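Local coordinates for microtubule-associated protein 1A/1B, light chain 3 (Trypanosoma brucei brucei, PDB 3W1Y) that probably binds phosphatidylethanolamine and acts in autophagy as a ubiquitin-like member of the ATG8 family, at residues Tyr8-Thr13 with Cys67-Leu72. Numbering follows the deposited sequence.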
loop_
_atom_site.group_PDB
_atom_site.type_symbol
_atom_site.label_atom_id
_atom_site.label_comp_id
_atom_site.label_asym_id
_atom_site.label_seq_id
_atom_site.Cartn_x
_atom_site.Cartn_y
_atom_site.Cartn_z
ATOM N N TYR A 8 -3.140 -22.009 -5.384
ATOM C CA TYR A 8 -1.812 -21.481 -5.184
ATOM C C TYR A 8 -0.784 -22.545 -5.502
ATOM O O TYR A 8 -0.979 -23.737 -5.204
ATOM C CB TYR A 8 -1.665 -21.014 -3.731
ATOM C CG TYR A 8 -2.387 -19.713 -3.484
ATOM C CD1 TYR A 8 -3.770 -19.680 -3.233
ATOM C CD2 TYR A 8 -1.690 -18.504 -3.526
ATOM C CE1 TYR A 8 -4.432 -18.472 -3.028
ATOM C CE2 TYR A 8 -2.343 -17.301 -3.327
ATOM C CZ TYR A 8 -3.707 -17.293 -3.085
ATOM O OH TYR A 8 -4.321 -16.076 -2.877
ATOM N N ARG A 9 0.315 -22.101 -6.095
ATOM C CA ARG A 9 1.429 -22.973 -6.417
ATOM C C ARG A 9 1.924 -23.811 -5.236
ATOM O O ARG A 9 2.137 -25.009 -5.376
ATOM C CB ARG A 9 2.567 -22.162 -7.008
ATOM C CG ARG A 9 3.631 -23.044 -7.587
ATOM C CD ARG A 9 4.454 -22.341 -8.656
ATOM N NE ARG A 9 5.484 -23.275 -9.083
ATOM C CZ ARG A 9 6.530 -23.605 -8.339
ATOM N NH1 ARG A 9 6.697 -23.031 -7.156
ATOM N NH2 ARG A 9 7.407 -24.500 -8.789
ATOM N N TYR A 10 2.062 -23.182 -4.072
ATOM C CA TYR A 10 2.428 -23.865 -2.817
ATOM C C TYR A 10 1.549 -25.064 -2.435
ATOM O O TYR A 10 2.046 -26.027 -1.879
ATOM C CB TYR A 10 2.440 -22.868 -1.666
ATOM C CG TYR A 10 3.356 -23.229 -0.538
ATOM C CD1 TYR A 10 4.734 -23.065 -0.653
ATOM C CD2 TYR A 10 2.851 -23.675 0.664
ATOM C CE1 TYR A 10 5.594 -23.385 0.398
ATOM C CE2 TYR A 10 3.684 -23.981 1.719
ATOM C CZ TYR A 10 5.047 -23.836 1.569
ATOM O OH TYR A 10 5.848 -24.132 2.606
ATOM N N GLN A 11 0.254 -25.001 -2.729
ATOM C CA GLN A 11 -0.633 -26.124 -2.448
ATOM C C GLN A 11 -0.499 -27.285 -3.435
ATOM O O GLN A 11 -0.796 -28.418 -3.084
ATOM C CB GLN A 11 -2.098 -25.664 -2.363
ATOM C CG GLN A 11 -2.395 -24.764 -1.190
ATOM C CD GLN A 11 -3.734 -24.036 -1.339
ATOM O OE1 GLN A 11 -4.036 -23.464 -2.392
ATOM N NE2 GLN A 11 -4.525 -24.042 -0.283
ATOM N N TYR A 12 -0.039 -27.021 -4.658
ATOM C CA TYR A 12 0.214 -28.104 -5.610
ATOM C C TYR A 12 1.539 -28.788 -5.373
ATOM O O TYR A 12 1.709 -29.947 -5.710
ATOM C CB TYR A 12 0.161 -27.598 -7.057
ATOM C CG TYR A 12 -1.229 -27.254 -7.504
ATOM C CD1 TYR A 12 -1.717 -25.954 -7.355
ATOM C CD2 TYR A 12 -2.080 -28.227 -8.049
ATOM C CE1 TYR A 12 -3.004 -25.608 -7.753
ATOM C CE2 TYR A 12 -3.398 -27.889 -8.455
ATOM C CZ TYR A 12 -3.838 -26.566 -8.291
ATOM O OH TYR A 12 -5.106 -26.178 -8.677
ATOM N N THR A 13 2.501 -28.064 -4.832
ATOM C CA THR A 13 3.869 -28.602 -4.715
ATOM C C THR A 13 4.197 -29.061 -3.312
ATOM O O THR A 13 5.220 -29.693 -3.112
ATOM C CB THR A 13 4.961 -27.588 -5.209
ATOM O OG1 THR A 13 4.807 -26.361 -4.500
ATOM C CG2 THR A 13 4.798 -27.279 -6.672
ATOM N N CYS A 67 7.637 -16.825 -3.894
ATOM C CA CYS A 67 6.776 -17.189 -2.780
ATOM C C CYS A 67 7.434 -16.766 -1.481
ATOM O O CYS A 67 8.531 -17.224 -1.166
ATOM C CB CYS A 67 6.522 -18.697 -2.776
ATOM S SG CYS A 67 5.660 -19.315 -1.338
ATOM N N ASN A 68 6.748 -15.892 -0.744
ATOM C CA ASN A 68 7.216 -15.372 0.526
ATOM C C ASN A 68 6.244 -15.758 1.653
ATOM O O ASN A 68 5.025 -15.636 1.509
ATOM C CB ASN A 68 7.352 -13.854 0.441
ATOM C CG ASN A 68 8.451 -13.419 -0.510
ATOM O OD1 ASN A 68 9.630 -13.488 -0.175
ATOM N ND2 ASN A 68 8.072 -12.955 -1.689
ATOM N N LYS A 69 6.805 -16.253 2.749
ATOM C CA LYS A 69 6.069 -16.593 3.943
ATOM C C LYS A 69 6.362 -15.576 5.019
ATOM O O LYS A 69 7.468 -15.049 5.110
ATOM C CB LYS A 69 6.522 -17.933 4.484
ATOM C CG LYS A 69 6.241 -19.113 3.590
ATOM C CD LYS A 69 7.080 -20.251 4.113
ATOM C CE LYS A 69 6.666 -21.531 3.502
ATOM N NZ LYS A 69 7.660 -22.581 3.828
ATOM N N PHE A 70 5.366 -15.307 5.850
ATOM C CA PHE A 70 5.518 -14.377 6.962
ATOM C C PHE A 70 4.873 -15.031 8.161
ATOM O O PHE A 70 4.026 -15.872 8.008
ATOM C CB PHE A 70 4.822 -13.028 6.649
ATOM C CG PHE A 70 5.440 -12.274 5.506
ATOM C CD1 PHE A 70 5.143 -12.599 4.190
ATOM C CD2 PHE A 70 6.354 -11.250 5.741
ATOM C CE1 PHE A 70 5.747 -11.910 3.117
ATOM C CE2 PHE A 70 6.947 -10.565 4.673
ATOM C CZ PHE A 70 6.629 -10.902 3.362
ATOM N N LEU A 71 5.290 -14.620 9.353
ATOM C CA LEU A 71 4.646 -14.996 10.591
ATOM C C LEU A 71 4.438 -13.710 11.390
ATOM O O LEU A 71 5.361 -13.184 12.004
ATOM C CB LEU A 71 5.523 -16.007 11.331
ATOM C CG LEU A 71 4.952 -16.662 12.583
ATOM C CD1 LEU A 71 3.622 -17.374 12.293
ATOM C CD2 LEU A 71 5.993 -17.644 13.210
ATOM N N LEU A 72 3.234 -13.160 11.350
ATOM C CA LEU A 72 3.049 -11.813 11.880
ATOM C C LEU A 72 2.058 -11.789 13.025
ATOM O O LEU A 72 1.166 -12.654 13.092
ATOM C CB LEU A 72 2.635 -10.852 10.763
ATOM C CG LEU A 72 3.661 -10.611 9.638
ATOM C CD1 LEU A 72 3.124 -9.622 8.603
ATOM C CD2 LEU A 72 5.041 -10.115 10.197
#
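Lys69 NZ and Tyr10 OH meet at the carboxylate of Glu22 in helix 16-29, which takes the lysine in a salt bridge through OE2 and the hydroxyl in a hydrogen bond through OE1. This joins the short N-terminal helix of an ATG8 protein to strand 68-73, an outermost strand of the ubiquitin-like sheet. The direct bond from Lys69 NZ to Tyr10 OH, 2.7 Å, is weak and doubtful, since the hydroxyl sits too close to Lys69 CE in the model. The lysine chain, extended beyond CG, runs across the phenol at about a right angle. Nearer the CB end of the ring, Cys67 SG makes a sulfur-aromatic contact, 3.9 Å from Tyr10 CD1. It approaches obliquely, 48° off the ring normal. Tyr10 chi1 of -153° turns CG roughly opposite the backbone N and carries the ring past Cys67 to the lysine end. At the helix start, Glu39 of strand 33-40 accepts the backbone N-H groups of Arg9 and Tyr10, while Arg9 forms a salt bridge with Glu64 of helix 59-66. Within the helix, Arg9 O accepts from both Thr13 N and Thr13 OG1, the hydroxyl oxygen lying 3.1 Å from Arg9 O and above its carbonyl plane.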